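Local atomic coordinates of putative oxygenase (Streptomyces viridochromogenes Tue57, PDB entry 4XAA), a protein that probably acts as an iron- and 2-oxoglutarate-dependent oxygenase in orthosomycin antibiotic biosynthesis, built on a double-stranded beta helix that here holds nickel. Residues E13-D18 and V189-L194; R134-L139 and E213-A218. All blocks are in the same frame, centred on the assembly; numbering follows the deposited sequence.

In the fold
From the N terminus the chain enters helix 8-18, which lies on the outside of the larger sheet of the double-stranded beta helix. Contact 1 closes a loop of 170 residues by setting E13-D18 of that helix against V189-L194, the end of strand 186-191 and the turn after it. Contact 2 begins inside this loop, at R134-L139, and ends beyond it, at E213-A218 on strand 207-215, so the two contacts cross. Strands 186-191, 136-142 and 207-215 are consecutive neighbours in the sheet, and H190 bonds to N138 through the backbone. A further bond, from R134 N to D191 OD2, joins the contacts at D191, the first residue of the turn.

Contact 1: residues E13-D18 and V189-L194; sequences ERFRRD and VHDVRL
Against the larger sheet of the double-stranded beta helix, the C-terminal part of helix 8-18 packs where strand 186-191 runs into a type I turn, D191-L194. The short axes pass 8.4 Å apart at only 27°, so helix and strand run nearly alongside in the same direction. F15 carries the contact. Its CG stands anti to the backbone N (chi1 171°), sending the ring toward the strand, where it crosses V189 at about a right angle; CE1 rests 3.5 Å from V189 CG2. The same CE1 reaches 3.3 Å from D191 N, so the ring edge abuts the peptide between H190 and D191. A large flat hydrocarbon suits this place, because it spans the distance from helix to sheet and meets both a branched side chain and backbone. At the C-terminal end of the helix segment, L194 CD1 lies 3.5 Å from D18 O, an apolar methyl against a carbonyl oxygen.

Polar groups join the two parts through a water between two buried residues. Lying over one face of the F15 ring, toward its rim, this water donates to F15 O and to D191 OD2, each at 3.1 Å. D191 is well suited to several tasks: OD2 also accepts from R134 N, while OD1 uses its anti lone pair to take R193 N at 2.9 Å in an Asx turn. Both carboxylate oxygens are thus gripped, which fixes the rotation of the group and ties the turn to helix and loop. E13 OE2 forms salt bridges with R16 NH2 and R17 NH2 along the helix.

H190 turns away from the helix toward the nickel site, bonding through NE2 to the metal ligand D127. Strand 186-191 lies between strands 20-25 and 136-142 in the sheet; F15 also touches C137 of the latter.

Contact 2: residues R134-L139 and E213-A218; sequences RTVCNL and EYADPA
Side chains alternate between the two faces of an antiparallel strand pair, 136-142 with 207-215, in the larger sheet of the double-stranded beta helix. V136, N138, E213 and A215 share one face; C137 and Y214 share the other with L139.

On the first face V136 and E213 cross obliquely. V136 CG1, anti to the backbone N, rests 3.6 Å from E213 CG and equally near A215 CB, so a methyl of the branched valine packs against a small alanine and the aliphatic stem of the glutamate. That extended stem, CG anti to the backbone N (chi1 179°), carries the carboxylate alongside the valine; its OE2 accepts from T107 OG1 and forms a salt bridge with R128. N138 also crosses E213 obliquely, its amide turned 76° from the carboxylate; a water donates to N138 OD1 at 2.6 Å and, weakly, to E213 OE1. The N138 side chain lies about 6 Å from the nickel.

On the opposite face L139 meets Y214 at about a right angle, CD2 lying 3.7 Å from ring atom CE2. The tyrosine ring also packs on L92, A93 and A96 of helix 90-100, so a large aromatic serves well between sheet and helix. C137, smaller, places SG between its backbone N and carbonyl carbon, beside Y214 CB.

Between the two faces, C137 and Y214 form a hydrogen-bonded pair, C137 N to Y214 O and Y214 N to C137 O (2.8 Å), flanked by non-hydrogen-bonded V136-A215 and N138-E213. Where one strand ends and the other has yet to begin, D216 N gives T135 O a nearly straight bond (174°), and D216 OD1 accepts A218 N at 3.0 Å, from above the carboxylate plane, in an Asx turn.

Contact 1: residues E13-D18 and V189-L194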
loop_
_atom_site.group_PDB
_atom_site.type_symbol
_atom_site.label_atom_id
_atom_site.label_comp_id
_atom_site.label_asym_id
_atom_site.label_seq_id
_atom_site.Cartn_x
_atom_site.Cartn_y
_atom_site.Cartn_z
ATOM N N GLU A 13 16.303 -8.613 2.988
ATOM C CA GLU A 13 17.458 -7.820 3.366
ATOM C C GLU A 13 17.251 -6.359 2.991
ATOM O O GLU A 13 17.585 -5.468 3.764
ATOM C CB GLU A 13 18.726 -8.361 2.709
ATOM C CG GLU A 13 19.995 -7.706 3.234
ATOM C CD GLU A 13 20.219 -7.981 4.715
ATOM O OE1 GLU A 13 20.110 -9.158 5.126
ATOM O OE2 GLU A 13 20.505 -7.025 5.468
ATOM N N ARG A 14 16.676 -6.113 1.818
ATOM C CA ARG A 14 16.404 -4.742 1.403
ATOM C C ARG A 14 15.319 -4.110 2.276
ATOM O O ARG A 14 15.355 -2.905 2.549
ATOM C CB ARG A 14 15.991 -4.678 -0.068
ATOM C CG ARG A 14 17.126 -4.922 -1.052
ATOM C CD ARG A 14 16.777 -4.470 -2.472
ATOM N NE ARG A 14 15.433 -4.895 -2.842
ATOM C CZ ARG A 14 15.137 -6.082 -3.363
ATOM N NH1 ARG A 14 16.110 -6.964 -3.591
ATOM N NH2 ARG A 14 13.868 -6.375 -3.662
ATOM N N PHE A 15 14.350 -4.915 2.702
ATOM C CA PHE A 15 13.327 -4.434 3.628
ATOM C C PHE A 15 13.996 -3.965 4.905
ATOM O O PHE A 15 13.693 -2.905 5.422
ATOM C CB PHE A 15 12.299 -5.524 3.944
ATOM C CG PHE A 15 11.353 -5.157 5.049
ATOM C CD1 PHE A 15 10.376 -4.182 4.854
ATOM C CD2 PHE A 15 11.417 -5.794 6.281
ATOM C CE1 PHE A 15 9.488 -3.842 5.882
ATOM C CE2 PHE A 15 10.520 -5.459 7.321
ATOM C CZ PHE A 15 9.565 -4.486 7.119
ATOM N N ARG A 16 14.921 -4.770 5.399
ATOM C CA ARG A 16 15.555 -4.503 6.672
ATOM C C ARG A 16 16.438 -3.261 6.572
ATOM O O ARG A 16 16.554 -2.478 7.507
ATOM C CB ARG A 16 16.373 -5.723 7.110
ATOM C CG ARG A 16 16.682 -5.744 8.583
ATOM C CD ARG A 16 17.717 -6.812 8.915
ATOM N NE ARG A 16 18.975 -6.617 8.202
ATOM C CZ ARG A 16 19.783 -5.568 8.355
ATOM N NH1 ARG A 16 19.468 -4.581 9.189
ATOM N NH2 ARG A 16 20.912 -5.497 7.658
ATOM N N ARG A 17 17.047 -3.086 5.411
ATOM C CA ARG A 17 18.029 -2.033 5.206
ATOM C C ARG A 17 17.407 -0.728 4.727
ATOM O O ARG A 17 17.652 0.313 5.315
ATOM C CB ARG A 17 19.085 -2.494 4.204
ATOM C CG ARG A 17 20.158 -1.467 3.915
ATOM C CD ARG A 17 21.098 -1.951 2.820
ATOM N NE ARG A 17 21.343 -3.391 2.926
ATOM C CZ ARG A 17 22.137 -3.958 3.834
ATOM N NH1 ARG A 17 22.768 -3.205 4.731
ATOM N NH2 ARG A 17 22.296 -5.277 3.849
ATOM N N ASP A 18 16.622 -0.787 3.652
ATOM C CA ASP A 18 16.027 0.415 3.078
ATOM C C ASP A 18 14.629 0.730 3.613
ATOM O O ASP A 18 14.148 1.839 3.408
ATOM C CB ASP A 18 15.948 0.299 1.560
ATOM C CG ASP A 18 17.250 -0.099 0.958
ATOM O OD1 ASP A 18 18.275 0.213 1.594
ATOM O OD2 ASP A 18 17.252 -0.728 -0.130
ATOM N N VAL A 189 6.363 -4.667 0.494
ATOM C CA VAL A 189 6.268 -4.599 1.933
ATOM C C VAL A 189 7.139 -3.446 2.426
ATOM O O VAL A 189 8.296 -3.320 2.045
ATOM C CB VAL A 189 6.650 -5.953 2.561
ATOM C CG1 VAL A 189 7.548 -6.706 1.635
ATOM C CG2 VAL A 189 7.264 -5.796 3.934
ATOM N N HIS A 190 6.559 -2.559 3.223
ATOM C CA HIS A 190 7.345 -1.449 3.722
ATOM C C HIS A 190 7.093 -1.216 5.189
ATOM O O HIS A 190 5.996 -1.452 5.718
ATOM C CB HIS A 190 7.097 -0.175 2.902
ATOM C CG HIS A 190 5.732 0.417 3.056
ATOM N ND1 HIS A 190 4.670 0.053 2.258
ATOM C CD2 HIS A 190 5.267 1.390 3.880
ATOM C CE1 HIS A 190 3.601 0.753 2.600
ATOM N NE2 HIS A 190 3.938 1.573 3.582
ATOM N N ASP A 191 8.155 -0.791 5.855
ATOM C CA ASP A 191 8.116 -0.539 7.283
ATOM C C ASP A 191 7.201 0.671 7.542
ATOM O O ASP A 191 7.190 1.610 6.756
ATOM C CB ASP A 191 9.541 -0.316 7.792
ATOM C CG ASP A 191 9.641 -0.369 9.292
ATOM O OD1 ASP A 191 8.885 0.383 9.948
ATOM O OD2 ASP A 191 10.469 -1.161 9.811
ATOM N N VAL A 192 6.414 0.647 8.609
ATOM C CA VAL A 192 5.495 1.759 8.848
ATOM C C VAL A 192 6.239 3.040 9.199
ATOM O O VAL A 192 5.661 4.115 9.151
ATOM C CB VAL A 192 4.492 1.462 9.979
ATOM C CG1 VAL A 192 3.456 0.440 9.534
ATOM C CG2 VAL A 192 5.221 1.009 11.216
ATOM N N ARG A 193 7.518 2.924 9.552
ATOM C CA ARG A 193 8.311 4.081 9.941
ATOM C C ARG A 193 8.918 4.757 8.729
ATOM O O ARG A 193 9.604 5.770 8.839
ATOM C CB ARG A 193 9.428 3.675 10.906
ATOM C CG ARG A 193 8.974 3.069 12.216
ATOM C CD ARG A 193 10.159 2.726 13.099
ATOM N NE ARG A 193 10.993 3.886 13.402
ATOM C CZ ARG A 193 10.759 4.730 14.407
ATOM N NH1 ARG A 193 9.713 4.547 15.203
ATOM N NH2 ARG A 193 11.563 5.767 14.613
ATOM N N LEU A 194 8.681 4.176 7.562
ATOM C CA LEU A 194 9.330 4.652 6.356
ATOM C C LEU A 194 8.728 5.976 5.874
ATOM O O LEU A 194 7.509 6.149 5.849
ATOM C CB LEU A 194 9.238 3.587 5.262
ATOM C CG LEU A 194 9.802 3.949 3.889
ATOM C CD1 LEU A 194 11.320 3.822 3.868
ATOM C CD2 LEU A 194 9.157 3.065 2.828
HETATM O O HOH W 1 12.454 -2.938 8.317
#

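Contact 2: residues R134-L139 and E213-A218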
loop_
_atom_site.group_PDB
_atom_site.type_symbol
_atom_site.label_atom_id
_atom_site.label_comp_id
_atom_site.label_asym_id
_atom_site.label_seq_id
_atom_site.Cartn_x
_atom_site.Cartn_y
_atom_site.Cartn_z
ATOM N N ARG A 134 11.181 -2.478 11.876
ATOM C CA ARG A 134 10.973 -3.902 11.622
ATOM C C ARG A 134 10.036 -4.545 12.638
ATOM O O ARG A 134 10.285 -5.650 13.104
ATOM C CB ARG A 134 12.310 -4.651 11.614
ATOM C CG ARG A 134 12.356 -5.669 10.517
ATOM C CD ARG A 134 13.450 -6.688 10.716
ATOM N NE ARG A 134 13.344 -7.729 9.699
ATOM C CZ ARG A 134 14.235 -8.692 9.520
ATOM N NH1 ARG A 134 15.309 -8.743 10.291
ATOM N NH2 ARG A 134 14.041 -9.608 8.575
ATOM N N THR A 135 8.959 -3.841 12.961
ATOM C CA THR A 135 8.004 -4.292 13.966
ATOM C C THR A 135 6.594 -4.355 13.381
ATOM O O THR A 135 5.819 -5.263 13.696
ATOM C CB THR A 135 8.037 -3.364 15.198
ATOM O OG1 THR A 135 9.293 -3.525 15.866
ATOM C CG2 THR A 135 6.936 -3.692 16.162
ATOM N N VAL A 136 6.274 -3.396 12.512
ATOM C CA VAL A 136 4.963 -3.325 11.874
ATOM C C VAL A 136 5.191 -3.003 10.403
ATOM O O VAL A 136 5.918 -2.076 10.089
ATOM C CB VAL A 136 4.037 -2.244 12.547
ATOM C CG1 VAL A 136 2.598 -2.388 12.106
ATOM C CG2 VAL A 136 4.101 -2.339 14.050
ATOM N N CYS A 137 4.605 -3.778 9.499
ATOM C CA CYS A 137 4.757 -3.479 8.080
ATOM C C CYS A 137 3.432 -3.398 7.353
ATOM O O CYS A 137 2.421 -3.873 7.839
ATOM C CB CYS A 137 5.640 -4.527 7.390
ATOM S SG CYS A 137 4.928 -6.188 7.393
ATOM N N ASN A 138 3.462 -2.777 6.180
ATOM C CA ASN A 138 2.338 -2.751 5.265
ATOM C C ASN A 138 2.611 -3.641 4.084
ATOM O O ASN A 138 3.674 -3.559 3.475
ATOM C CB ASN A 138 2.063 -1.333 4.768
ATOM C CG ASN A 138 1.332 -0.470 5.797
ATOM O OD1 ASN A 138 0.110 -0.555 5.945
ATOM N ND2 ASN A 138 2.079 0.383 6.492
ATOM N N LEU A 139 1.656 -4.499 3.752
ATOM C CA LEU A 139 1.753 -5.261 2.514
ATOM C C LEU A 139 0.883 -4.578 1.493
ATOM O O LEU A 139 -0.314 -4.406 1.710
ATOM C CB LEU A 139 1.317 -6.720 2.694
ATOM C CG LEU A 139 2.418 -7.741 2.994
ATOM C CD1 LEU A 139 3.144 -7.357 4.257
ATOM C CD2 LEU A 139 1.827 -9.124 3.136
ATOM N N GLU A 213 -2.040 -3.842 6.990
ATOM C CA GLU A 213 -0.973 -3.639 7.953
ATOM C C GLU A 213 -0.845 -4.842 8.875
ATOM O O GLU A 213 -1.837 -5.299 9.427
ATOM C CB GLU A 213 -1.218 -2.375 8.759
ATOM C CG GLU A 213 -0.164 -2.109 9.804
ATOM C CD GLU A 213 -0.386 -0.786 10.506
ATOM O OE1 GLU A 213 -0.317 0.266 9.828
ATOM O OE2 GLU A 213 -0.640 -0.797 11.729
ATOM N N TYR A 214 0.374 -5.356 9.019
ATOM C CA TYR A 214 0.637 -6.479 9.909
ATOM C C TYR A 214 1.585 -6.065 11.004
ATOM O O TYR A 214 2.568 -5.362 10.746
ATOM C CB TYR A 214 1.228 -7.682 9.157
ATOM C CG TYR A 214 0.317 -8.250 8.099
ATOM C CD1 TYR A 214 -0.531 -9.333 8.373
ATOM C CD2 TYR A 214 0.294 -7.700 6.827
ATOM C CE1 TYR A 214 -1.364 -9.842 7.389
ATOM C CE2 TYR A 214 -0.529 -8.193 5.851
ATOM C CZ TYR A 214 -1.351 -9.257 6.131
ATOM O OH TYR A 214 -2.163 -9.713 5.131
ATOM N N ALA A 215 1.317 -6.542 12.218
ATOM C CA ALA A 215 2.051 -6.065 13.379
ATOM C C ALA A 215 2.467 -7.164 14.328
ATOM O O ALA A 215 1.721 -8.103 14.561
ATOM C CB ALA A 215 1.210 -5.030 14.136
ATOM N N ASP A 216 3.673 -7.030 14.870
ATOM C CA ASP A 216 4.054 -7.731 16.077
ATOM C C ASP A 216 2.920 -7.525 17.073
ATOM O O ASP A 216 2.605 -6.386 17.393
ATOM C CB ASP A 216 5.376 -7.185 16.624
ATOM C CG ASP A 216 5.856 -7.919 17.876
ATOM O OD1 ASP A 216 5.067 -8.626 18.531
ATOM O OD2 ASP A 216 7.043 -7.783 18.216
ATOM N N PRO A 217 2.311 -8.618 17.561
ATOM C CA PRO A 217 1.163 -8.540 18.484
ATOM C C PRO A 217 1.492 -7.816 19.791
ATOM O O PRO A 217 0.591 -7.291 20.410
ATOM C CB PRO A 217 0.805 -10.018 18.744
ATOM C CG PRO A 217 1.401 -10.758 17.605
ATOM C CD PRO A 217 2.644 -10.011 17.213
ATOM N N ALA A 218 2.763 -7.762 20.180
ATOM C CA ALA A 218 3.162 -7.023 21.381
ATOM C C ALA A 218 3.254 -5.515 21.137
ATOM O O ALA A 218 3.435 -4.745 22.071
ATOM C CB ALA A 218 4.486 -7.545 21.903
HETATM O O HOH W 2 -1.947 0.697 6.878
#